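Local atomic coordinates of phosphatidylglycerol lysyltransferase C-terminal domain-containing protein (Bacteroides thetaiotaomicron, PDB entry 2HQY), a protein that is of unknown function but binds coenzyme A and probably transfers acyl or aminoacyl groups, as acetyltransferase-fold enzymes do. Residues A[118-123]-A[268-273]; A[122-127]-A[286-291]; A[158-163]-A[208-213]. All coordinates share one frame; numbering follows the deposited sequence. Where two conformers were deposited one is given.

Contact 1 (A[118-123]-A[268-273]); sequences RAYADY and EDLGIE. With COA (coenzyme A), chain C.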
loop_
_atom_site.group_PDB
_atom_site.type_symbol
_atom_site.label_atom_id
_atom_site.label_comp_id
_atom_site.label_asym_id
_atom_site.label_seq_id
_atom_site.Cartn_x
_atom_site.Cartn_y
_atom_site.Cartn_z
ATOM N N ARG A 118 10.486 19.034 -15.258
ATOM C CA ARG A 118 9.379 19.971 -15.325
ATOM C C ARG A 118 7.988 19.284 -15.200
ATOM O O ARG A 118 7.023 19.897 -14.737
ATOM C CB ARG A 118 9.519 20.756 -16.633
ATOM C CG ARG A 118 8.389 21.678 -16.976
ATOM C CD ARG A 118 8.184 22.773 -15.932
ATOM N NE ARG A 118 7.080 23.647 -16.334
ATOM C CZ ARG A 118 5.793 23.313 -16.257
ATOM N NH1 ARG A 118 5.437 22.127 -15.745
ATOM N NH2 ARG A 118 4.857 24.175 -16.660
ATOM N N ALA A 119 7.922 18.007 -15.579
ATOM C CA ALA A 119 6.702 17.203 -15.457
ATOM C C ALA A 119 6.190 17.154 -14.032
ATOM O O ALA A 119 5.002 16.971 -13.820
ATOM C CB ALA A 119 6.958 15.805 -15.945
ATOM N N TYR A 120 7.097 17.319 -13.069
ATOM C CA TYR A 120 6.761 17.220 -11.648
ATOM C C TYR A 120 6.633 18.526 -10.881
ATOM O O TYR A 120 6.412 18.506 -9.666
ATOM C CB TYR A 120 7.742 16.268 -10.955
ATOM C CG TYR A 120 7.725 14.926 -11.637
ATOM C CD1 TYR A 120 6.579 14.139 -11.631
ATOM C CD2 TYR A 120 8.836 14.471 -12.329
ATOM C CE1 TYR A 120 6.550 12.917 -12.288
ATOM C CE2 TYR A 120 8.819 13.261 -12.971
ATOM C CZ TYR A 120 7.676 12.493 -12.949
ATOM O OH TYR A 120 7.680 11.275 -13.607
ATOM N N ALA A 121 6.741 19.646 -11.577
ATOM C CA ALA A 121 6.565 20.957 -10.947
ATOM C C ALA A 121 5.102 21.124 -10.533
ATOM O O ALA A 121 4.222 20.622 -11.227
ATOM C CB ALA A 121 6.973 22.074 -11.916
ATOM N N ASP A 122 4.859 21.814 -9.417
ATOM C CA ASP A 122 3.497 22.112 -8.952
ATOM C C ASP A 122 3.057 23.469 -9.472
ATOM O O ASP A 122 3.837 24.435 -9.502
ATOM C CB ASP A 122 3.401 22.184 -7.430
ATOM C CG ASP A 122 3.451 20.836 -6.750
ATOM O OD1 ASP A 122 3.307 19.774 -7.402
ATOM O OD2 ASP A 122 3.616 20.859 -5.518
ATOM N N TYR A 123 1.791 23.541 -9.850
ATOM C CA TYR A 123 1.167 24.792 -10.234
ATOM C C TYR A 123 0.536 25.432 -8.989
ATOM O O TYR A 123 -0.329 24.824 -8.338
ATOM C CB TYR A 123 0.081 24.507 -11.273
ATOM C CG TYR A 123 0.631 24.231 -12.643
ATOM C CD1 TYR A 123 0.612 25.222 -13.627
ATOM C CD2 TYR A 123 1.197 22.982 -12.945
ATOM C CE1 TYR A 123 1.125 24.985 -14.895
ATOM C CE2 TYR A 123 1.713 22.720 -14.200
ATOM C CZ TYR A 123 1.676 23.732 -15.175
ATOM O OH TYR A 123 2.202 23.491 -16.414
ATOM N N GLU A 268 0.618 18.715 -10.441
ATOM C CA GLU A 268 1.556 18.677 -11.575
ATOM C C GLU A 268 0.862 18.427 -12.902
ATOM O O GLU A 268 -0.277 17.956 -12.924
ATOM C CB GLU A 268 2.589 17.582 -11.323
ATOM C CG GLU A 268 3.294 17.721 -9.999
ATOM C CD GLU A 268 2.974 16.626 -9.030
ATOM O OE1 GLU A 268 1.784 16.215 -8.949
ATOM O OE2 GLU A 268 3.931 16.187 -8.339
ATOM N N ASP A 269 1.545 18.729 -14.013
ATOM C CA ASP A 269 1.006 18.375 -15.328
ATOM C C ASP A 269 1.489 17.024 -15.856
ATOM O O ASP A 269 0.969 16.542 -16.870
ATOM C CB ASP A 269 1.197 19.495 -16.376
ATOM C CG ASP A 269 2.660 19.822 -16.676
ATOM O OD1 ASP A 269 3.511 18.898 -16.772
ATOM O OD2 ASP A 269 2.948 21.032 -16.882
ATOM N N LEU A 270 2.483 16.426 -15.185
ATOM C CA LEU A 270 3.017 15.090 -15.547
ATOM C C LEU A 270 3.565 15.021 -16.980
ATOM O O LEU A 270 3.744 13.924 -17.557
ATOM C CB LEU A 270 1.962 13.987 -15.297
ATOM C CG LEU A 270 1.429 13.877 -13.861
ATOM C CD1 LEU A 270 0.496 12.663 -13.717
ATOM C CD2 LEU A 270 2.575 13.822 -12.842
ATOM N N GLY A 271 3.859 16.189 -17.546
ATOM C CA GLY A 271 4.330 16.255 -18.922
ATOM C C GLY A 271 3.261 15.972 -19.972
ATOM O O GLY A 271 3.588 15.789 -21.161
ATOM N N ILE A 272 1.992 15.942 -19.548
ATOM C CA ILE A 272 0.854 15.728 -20.447
ATOM C C ILE A 272 0.435 17.079 -21.034
ATOM O O ILE A 272 0.082 17.995 -20.303
ATOM C CB ILE A 272 -0.340 15.061 -19.723
ATOM C CG1 ILE A 272 0.080 13.702 -19.159
ATOM C CG2 ILE A 272 -1.529 14.918 -20.688
ATOM C CD1 ILE A 272 -0.818 13.189 -18.069
ATOM N N GLU A 273 0.505 17.196 -22.361
ATOM C CA GLU A 273 0.312 18.476 -23.057
ATOM C C GLU A 273 -1.045 19.129 -22.732
ATOM O O GLU A 273 -1.105 20.326 -22.437
ATOM C CB GLU A 273 0.517 18.299 -24.571
ATOM C CG GLU A 273 -0.739 17.848 -25.304
ATOM C CD GLU A 273 -0.561 17.711 -26.818
ATOM O OE1 GLU A 273 0.112 18.564 -27.440
ATOM O OE2 GLU A 273 -1.121 16.741 -27.379
HETATM N N1A COA C . -3.898 11.650 -13.478
HETATM C C2A COA C . -5.127 12.204 -13.497
HETATM N N3A COA C . -5.750 12.475 -14.653
HETATM C C4A COA C . -5.147 12.190 -15.843
HETATM C C5A COA C . -3.880 11.616 -15.855
HETATM C C6A COA C . -3.253 11.342 -14.631
HETATM N N6A COA C . -2.020 10.779 -14.558
HETATM N N7A COA C . -3.547 11.450 -17.162
HETATM C C8A COA C . -4.573 11.898 -17.928
HETATM N N9A COA C . -5.533 12.370 -17.119
HETATM C C1B COA C . -6.868 12.898 -17.519
HETATM C C2B COA C . -7.019 14.247 -18.212
HETATM O O2B COA C . -7.183 15.294 -17.258
HETATM C C3B COA C . -8.330 14.021 -18.949
HETATM O O3B COA C . -9.452 14.206 -18.080
HETATM P P3B COA C . -10.901 14.602 -18.665
HETATM O O7A COA C . -10.734 16.088 -18.978
HETATM O O8A COA C . -11.884 14.242 -17.559
HETATM O O9A COA C . -11.112 13.781 -19.918
HETATM C C4B COA C . -8.319 12.556 -19.353
HETATM O O4B COA C . -7.457 11.919 -18.404
HETATM C C5B COA C . -7.822 12.346 -20.789
HETATM O O5B COA C . -7.027 13.477 -21.176
HETATM P P1A COA C . -5.651 13.432 -22.039
HETATM O O1A COA C . -4.905 14.721 -21.768
HETATM O O2A COA C . -4.926 12.106 -21.848
HETATM O O3A COA C . -6.254 13.525 -23.536
HETATM O O4A COA C . -7.681 12.725 -25.469
HETATM O O5A COA C . -6.933 11.042 -23.605
HETATM O O HOH W 1 4.018 20.094 -13.817
#
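Asp269 OD2 accepts two bonds from the 118-123 segment. Tyr123 OH donates to it over 2.6 Å, meeting the anti lone pair, and the oxygen lies at the edge of the phenol ring. Arg118 NH1 forms a salt bridge with the same oxygen at 2.9 Å; it comes from above the carboxylate plane, although guanidinium and carboxylate are tilted by only 22°. Asp269 CG stands between its backbone N and carbonyl carbon (chi1 63°), on the side of both donors. Arg118 NH2 closes the triangle with a nearly straight bond (177°) to Tyr123 OH, lying in the guanidinium plane. Arg276 of helix 273-281 adds a further salt bridge to OD2.

Asp269 OD1 accepts from Gly271 N, two residues on, at 2.8 Å, an Asx turn inside the type I' turn 269-272. Water 1 accepts from Asp269 N at 2.8 Å and also lies close to Ala121 O, while Leu270 N makes a weak bond to Ala119 O. Glu268 CG packs 3.2 Å from Tyr120 O, its carboxylate beside that of Asp122 and pointing the same way. Glu268 OE2 and Asp122 OD1 are 3.8 Å apart, a repulsion that Lys290, in a salt bridge with both, probably offsets.

Beyond the turn, Leu270 CD1 comes within 3.3 Å of N6A of coenzyme A, and Ile272 CD1 within 3.4 Å of its N7A. With two positive guanidinium groups and a phenol on one oxygen, Asp269 is likely to stay ionised; OD2 ties the turn that carries these side chains to the 118-123 segment, while OD1 braces it from within.

Contact 2 (A[122-127]-A[286-291]); sequences DYIYLR and TILEKY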
loop_
_atom_site.group_PDB
_atom_site.type_symbol
_atom_site.label_atom_id
_atom_site.label_comp_id
_atom_site.label_asym_id
_atom_site.label_seq_id
_atom_site.Cartn_x
_atom_site.Cartn_y
_atom_site.Cartn_z
ATOM N N ASP A 122 4.859 21.814 -9.417
ATOM C CA ASP A 122 3.497 22.112 -8.952
ATOM C C ASP A 122 3.057 23.469 -9.472
ATOM O O ASP A 122 3.837 24.435 -9.502
ATOM C CB ASP A 122 3.401 22.184 -7.430
ATOM C CG ASP A 122 3.451 20.836 -6.750
ATOM O OD1 ASP A 122 3.307 19.774 -7.402
ATOM O OD2 ASP A 122 3.616 20.859 -5.518
ATOM N N TYR A 123 1.791 23.541 -9.850
ATOM C CA TYR A 123 1.167 24.792 -10.234
ATOM C C TYR A 123 0.536 25.432 -8.989
ATOM O O TYR A 123 -0.329 24.824 -8.338
ATOM C CB TYR A 123 0.081 24.507 -11.273
ATOM C CG TYR A 123 0.631 24.231 -12.643
ATOM C CD1 TYR A 123 0.612 25.222 -13.627
ATOM C CD2 TYR A 123 1.197 22.982 -12.945
ATOM C CE1 TYR A 123 1.125 24.985 -14.895
ATOM C CE2 TYR A 123 1.713 22.720 -14.200
ATOM C CZ TYR A 123 1.676 23.732 -15.175
ATOM O OH TYR A 123 2.202 23.491 -16.414
ATOM N N ILE A 124 0.971 26.650 -8.680
ATOM C CA ILE A 124 0.490 27.406 -7.516
ATOM C C ILE A 124 -0.232 28.692 -7.980
ATOM O O ILE A 124 0.263 29.432 -8.833
ATOM C CB ILE A 124 1.656 27.684 -6.517
ATOM C CG1 ILE A 124 2.208 26.323 -6.026
ATOM C CG2 ILE A 124 1.197 28.615 -5.358
ATOM C CD1 ILE A 124 2.975 26.344 -4.729
ATOM N N TYR A 125 -1.427 28.893 -7.448
ATOM C CA TYR A 125 -2.317 29.992 -7.820
ATOM C C TYR A 125 -2.708 30.781 -6.573
ATOM O O TYR A 125 -2.621 30.263 -5.458
ATOM C CB TYR A 125 -3.594 29.400 -8.420
ATOM C CG TYR A 125 -3.369 28.481 -9.602
ATOM C CD1 TYR A 125 -3.358 28.974 -10.915
ATOM C CD2 TYR A 125 -3.184 27.113 -9.401
ATOM C CE1 TYR A 125 -3.158 28.111 -11.998
ATOM C CE2 TYR A 125 -2.973 26.253 -10.450
ATOM C CZ TYR A 125 -2.973 26.740 -11.731
ATOM O OH TYR A 125 -2.791 25.833 -12.726
ATOM N N LEU A 126 -3.122 32.030 -6.757
ATOM C CA LEU A 126 -3.728 32.804 -5.669
ATOM C C LEU A 126 -5.155 32.323 -5.489
ATOM O O LEU A 126 -5.911 32.242 -6.457
ATOM C CB LEU A 126 -3.763 34.291 -5.998
ATOM C CG LEU A 126 -2.397 34.996 -6.102
ATOM C CD1 LEU A 126 -2.512 36.438 -6.612
ATOM C CD2 LEU A 126 -1.654 34.925 -4.757
ATOM N N ARG A 127 -5.537 32.019 -4.255
ATOM C CA ARG A 127 -6.941 31.696 -3.960
ATOM C C ARG A 127 -7.861 32.827 -4.414
ATOM O O ARG A 127 -8.939 32.576 -4.946
ATOM C CB ARG A 127 -7.124 31.417 -2.465
ATOM C CG ARG A 127 -8.493 30.826 -2.079
ATOM C CD ARG A 127 -8.923 31.275 -0.679
ATOM N NE ARG A 127 -9.596 32.550 -0.804
ATOM C CZ ARG A 127 -10.914 32.708 -0.908
ATOM N NH1 ARG A 127 -11.749 31.672 -0.852
ATOM N NH2 ARG A 127 -11.393 33.924 -1.038
ATOM N N THR A 286 3.120 30.878 -9.470
ATOM C CA THR A 286 4.383 30.177 -9.280
ATOM C C THR A 286 4.293 28.808 -9.916
ATOM O O THR A 286 3.273 28.124 -9.785
ATOM C CB THR A 286 4.683 29.962 -7.779
ATOM O OG1 THR A 286 4.901 31.225 -7.157
ATOM C CG2 THR A 286 5.932 29.087 -7.573
ATOM N N ILE A 287 5.350 28.422 -10.621
ATOM C CA ILE A 287 5.510 27.030 -11.009
ATOM C C ILE A 287 6.651 26.497 -10.147
ATOM O O ILE A 287 7.816 26.913 -10.292
ATOM C CB ILE A 287 5.734 26.892 -12.526
ATOM C CG1 ILE A 287 4.436 27.288 -13.253
ATOM C CG2 ILE A 287 6.122 25.453 -12.877
ATOM C CD1 ILE A 287 4.638 27.531 -14.694
ATOM N N LEU A 288 6.285 25.652 -9.190
ATOM C CA LEU A 288 7.185 25.243 -8.128
ATOM C C LEU A 288 8.003 24.048 -8.603
ATOM O O LEU A 288 7.519 22.935 -8.608
ATOM C CB LEU A 288 6.374 24.895 -6.867
ATOM C CG LEU A 288 7.151 24.560 -5.585
ATOM C CD1 LEU A 288 7.900 25.777 -5.003
ATOM C CD2 LEU A 288 6.203 23.941 -4.556
ATOM N N GLU A 289 9.236 24.286 -9.030
ATOM C CA GLU A 289 10.105 23.197 -9.489
ATOM C C GLU A 289 10.547 22.314 -8.337
ATOM O O GLU A 289 10.660 22.774 -7.202
ATOM C CB GLU A 289 11.334 23.774 -10.210
ATOM C CG GLU A 289 10.958 24.853 -11.180
ATOM C CD GLU A 289 12.131 25.742 -11.547
ATOM O OE1 GLU A 289 12.941 26.111 -10.649
ATOM O OE2 GLU A 289 12.235 26.065 -12.744
ATOM N N LYS A 290 10.789 21.041 -8.628
ATOM C CA LYS A 290 11.196 20.101 -7.598
ATOM C C LYS A 290 12.446 19.401 -8.061
ATOM O O LYS A 290 12.462 18.787 -9.142
ATOM C CB LYS A 290 10.111 19.079 -7.333
ATOM C CG LYS A 290 8.789 19.697 -6.924
ATOM C CD LYS A 290 7.749 18.623 -6.675
ATOM C CE LYS A 290 6.411 19.268 -6.441
ATOM N NZ LYS A 290 5.325 18.231 -6.381
ATOM N N TYR A 291 13.499 19.528 -7.266
ATOM C CA TYR A 291 14.765 18.897 -7.621
ATOM C C TYR A 291 14.942 17.548 -6.977
ATOM O O TYR A 291 14.420 17.277 -5.897
ATOM C CB TYR A 291 15.965 19.805 -7.295
ATOM C CG TYR A 291 15.997 21.033 -8.153
ATOM C CD1 TYR A 291 16.807 21.090 -9.290
ATOM C CD2 TYR A 291 15.204 22.133 -7.845
ATOM C CE1 TYR A 291 16.819 22.219 -10.091
ATOM C CE2 TYR A 291 15.202 23.252 -8.633
ATOM C CZ TYR A 291 16.004 23.292 -9.755
ATOM O OH TYR A 291 15.997 24.418 -10.522
#
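Asp122 and Leu288 face each other as a hydrogen-bonded pair, and backbone bonds make up the first kind of interaction between these antiparallel strands. Leu288 N donates to Asp122 O at 2.8 Å, and Asp122 N returns a bond to Leu288 O. Two residues on, Ile124 and Thr286 repeat the pattern, with Ile124 N bound to Thr286 O at 2.9 Å and the return bond, from Thr286 N to Ile124 O, longer at 3.3 Å. Tyr123 and Ile287 form the non-hydrogen-bonded pair in between, where Ile287 CA makes a CA-H...O contact with Asp122 O. The short strand axes run 151° apart.

Apolar packing occurs on both faces. On the face of Ile124 and Leu288, Ile124 CD1 lies 4.0 Å from Leu288 CD2, the two side chains crossing obliquely, and the CB atoms of Ile124 and Thr286 lie equally close. On the other face, Ile287 CD1 approaches Tyr123 CE1 obliquely at 4.3 Å, and Leu280 of helix 273-281 covers both side chains.

The charged contact belongs to Lys290, two residues beyond Leu288. Its chain, extended beyond CG, carries NZ to 2.7 Å from Asp122 OD1, 45° out of the carboxylate plane. CE accompanies it, 3.3 Å from Asp122 OD2. That second oxygen is held by Cys27 N and Asn265 ND2.

Asp122 is thus a buried acid whose two oxygens both have partners, one ionic and one neutral; the lysine would probably help keep it charged, and the salt bridge extends the strand pairing beyond its last backbone bond.

Contact 3 (A[158-163]-A[208-213]); sequences TPITPD and GGILHV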
loop_
_atom_site.group_PDB
_atom_site.type_symbol
_atom_site.label_atom_id
_atom_site.label_comp_id
_atom_site.label_asym_id
_atom_site.label_seq_id
_atom_site.Cartn_x
_atom_site.Cartn_y
_atom_site.Cartn_z
ATOM N N THR A 158 -22.677 20.878 -3.844
ATOM C CA THR A 158 -22.743 20.416 -2.466
ATOM C C THR A 158 -21.346 20.071 -1.952
ATOM O O THR A 158 -20.508 19.574 -2.741
ATOM C CB THR A 158 -23.622 19.149 -2.328
ATOM O OG1 THR A 158 -23.264 18.202 -3.345
ATOM C CG2 THR A 158 -25.117 19.480 -2.419
ATOM N N PRO A 159 -21.096 20.287 -0.637
ATOM C CA PRO A 159 -19.872 19.777 -0.044
ATOM C C PRO A 159 -19.894 18.247 -0.058
ATOM O O PRO A 159 -20.977 17.633 -0.101
ATOM C CB PRO A 159 -19.929 20.288 1.406
ATOM C CG PRO A 159 -20.938 21.403 1.385
ATOM C CD PRO A 159 -21.924 21.020 0.355
ATOM N N ILE A 160 -18.724 17.639 -0.052
ATOM C CA ILE A 160 -18.657 16.196 0.139
ATOM C C ILE A 160 -18.977 15.888 1.607
ATOM O O ILE A 160 -18.348 16.429 2.521
ATOM C CB ILE A 160 -17.291 15.574 -0.268
ATOM C CG1 ILE A 160 -17.080 15.686 -1.798
ATOM C CG2 ILE A 160 -17.251 14.101 0.146
ATOM C CD1 ILE A 160 -15.703 15.215 -2.289
ATOM N N THR A 161 -20.022 15.085 1.814
ATOM C CA THR A 161 -20.417 14.630 3.143
ATOM C C THR A 161 -20.348 13.109 3.099
ATOM O O THR A 161 -20.262 12.507 1.991
ATOM C CB THR A 161 -21.877 15.030 3.471
ATOM O OG1 THR A 161 -22.708 14.582 2.399
ATOM C CG2 THR A 161 -22.001 16.540 3.631
ATOM N N PRO A 162 -20.384 12.464 4.283
ATOM C CA PRO A 162 -20.355 10.995 4.317
ATOM C C PRO A 162 -21.372 10.321 3.423
ATOM O O PRO A 162 -21.005 9.373 2.743
ATOM C CB PRO A 162 -20.581 10.672 5.813
ATOM C CG PRO A 162 -19.877 11.819 6.500
ATOM C CD PRO A 162 -20.346 13.018 5.658
ATOM N N ASP A 163 -22.612 10.815 3.377
ATOM C CA ASP A 163 -23.633 10.174 2.545
ATOM C C ASP A 163 -23.422 10.358 1.043
ATOM O O ASP A 163 -24.048 9.661 0.238
ATOM C CB ASP A 163 -25.040 10.671 2.898
ATOM C CG ASP A 163 -26.137 9.797 2.273
ATOM O OD1 ASP A 163 -26.031 8.520 2.313
ATOM O OD2 ASP A 163 -27.105 10.380 1.716
ATOM N N GLY A 208 -14.270 18.716 0.396
ATOM C CA GLY A 208 -14.482 18.589 -1.038
ATOM C C GLY A 208 -15.793 19.142 -1.480
ATOM O O GLY A 208 -16.597 19.598 -0.661
ATOM N N GLY A 209 -16.038 19.039 -2.777
ATOM C CA GLY A 209 -17.315 19.556 -3.340
ATOM C C GLY A 209 -17.767 18.653 -4.477
ATOM O O GLY A 209 -16.956 17.878 -5.059
ATOM N N ILE A 210 -19.056 18.744 -4.783
ATOM C CA ILE A 210 -19.713 17.944 -5.806
ATOM C C ILE A 210 -20.649 18.866 -6.596
ATOM O O ILE A 210 -21.310 19.730 -6.022
ATOM C CB ILE A 210 -20.563 16.815 -5.149
ATOM C CG1 ILE A 210 -19.665 15.827 -4.401
ATOM C CG2 ILE A 210 -21.344 16.067 -6.198
ATOM C CD1 ILE A 210 -20.475 14.916 -3.411
ATOM N N LEU A 211 -20.653 18.698 -7.912
ATOM C CA LEU A 211 -21.560 19.395 -8.796
ATOM C C LEU A 211 -22.601 18.391 -9.312
ATOM O O LEU A 211 -22.249 17.276 -9.749
ATOM C CB LEU A 211 -20.731 19.986 -9.948
ATOM C CG LEU A 211 -21.235 21.242 -10.630
ATOM C CD1 LEU A 211 -21.342 22.390 -9.604
ATOM C CD2 LEU A 211 -20.327 21.567 -11.826
ATOM N N HIS A 212 -23.879 18.779 -9.240
ATOM C CA HIS A 212 -24.964 18.002 -9.808
ATOM C C HIS A 212 -25.677 18.826 -10.891
ATOM O O HIS A 212 -25.885 20.046 -10.728
ATOM C CB HIS A 212 -25.971 17.657 -8.736
ATOM C CG HIS A 212 -25.383 16.985 -7.541
ATOM N ND1 HIS A 212 -24.886 17.684 -6.453
ATOM C CD2 HIS A 212 -25.250 15.673 -7.248
ATOM C CE1 HIS A 212 -24.463 16.815 -5.549
ATOM N NE2 HIS A 212 -24.678 15.590 -6.005
ATOM N N VAL A 213 -26.004 18.163 -11.996
ATOM C CA VAL A 213 -26.812 18.763 -13.070
ATOM C C VAL A 213 -27.914 17.771 -13.433
ATOM O O VAL A 213 -27.666 16.565 -13.538
ATOM C CB VAL A 213 -25.947 19.100 -14.320
ATOM C CG1 VAL A 213 -26.834 19.498 -15.503
ATOM C CG2 VAL A 213 -24.970 20.227 -14.020
HETATM O O HOH W 2 -16.232 18.332 2.494
#
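Ile210 CB, the first atom of a side chain wedged between Thr158 and Ile160, lies 3.7 Å from Thr158 O. From there the side chain branches. CG2 turns toward the Thr158 side chain, whereas CG1, anti to the carbonyl carbon (chi1 -65°), meets Ile160 CG1 at 3.7 Å. The tip, CD1, stays against the same carbon at 3.8 Å, the two isoleucines crossing at about a right angle. Glu167 and Cys168 of helix 165-179 also touch Ile210, as does Phe220 of the neighbouring strand 216-227. An alanine here would probably leave Ile160 CG1 without its apolar partner and open a gap beneath helix 165-179.

Ile160 reaches further along the partner strand: its CD1 lies 3.8 Å from Gly208 CA, and a side chain at Gly208 would run into that methyl. The backbones pair around these contacts. Thr158 N donates to Ile210 O at 2.8 Å, and Ile210 N donates back to Thr158 O. Beyond them, Ile160 N reaches Gly208 O at 3.0 Å from above the carbonyl plane, 67° out of it. Pro159, which has no N-H to offer, sits opposite Gly209, with its CA 3.3 Å from Gly208 O. Water 2 carries the pairing one step on, accepting from Gly208 N and donating to Ile160 O.

His212 is fixed at both ring nitrogens, ND1 by Glu156 O and NE2 by Glu167. Antiparallel strands 156-159 and 207-213, joined through a mainly helical connection and covered by helix 165-179, are consistent with the acetyltransferase-like alpha/beta fold that the family assignment suggests.

How the contacts relate
Contacts 1 and 2 form a continuous region: they share Asp122 and Tyr123 on strand 122-126, and their centres are 10 Å apart. Lys290 of contact 2 reaches into contact 1, its NZ 3.2 Å from Glu268 OE2, and Ala121 CB packs 3.6 Å from Ile287 CG2. Of the two, contact 1 touches coenzyme A through Leu270 and Ile272, whereas in contact 2 the Tyr123 side chain is about 12 Å from the ligand. Contact 3 is nested within the chain loops that both others close, yet stands apart in space, its nearest atoms about 17 Å from those of contact 1 and about 13 Å from those of contact 2.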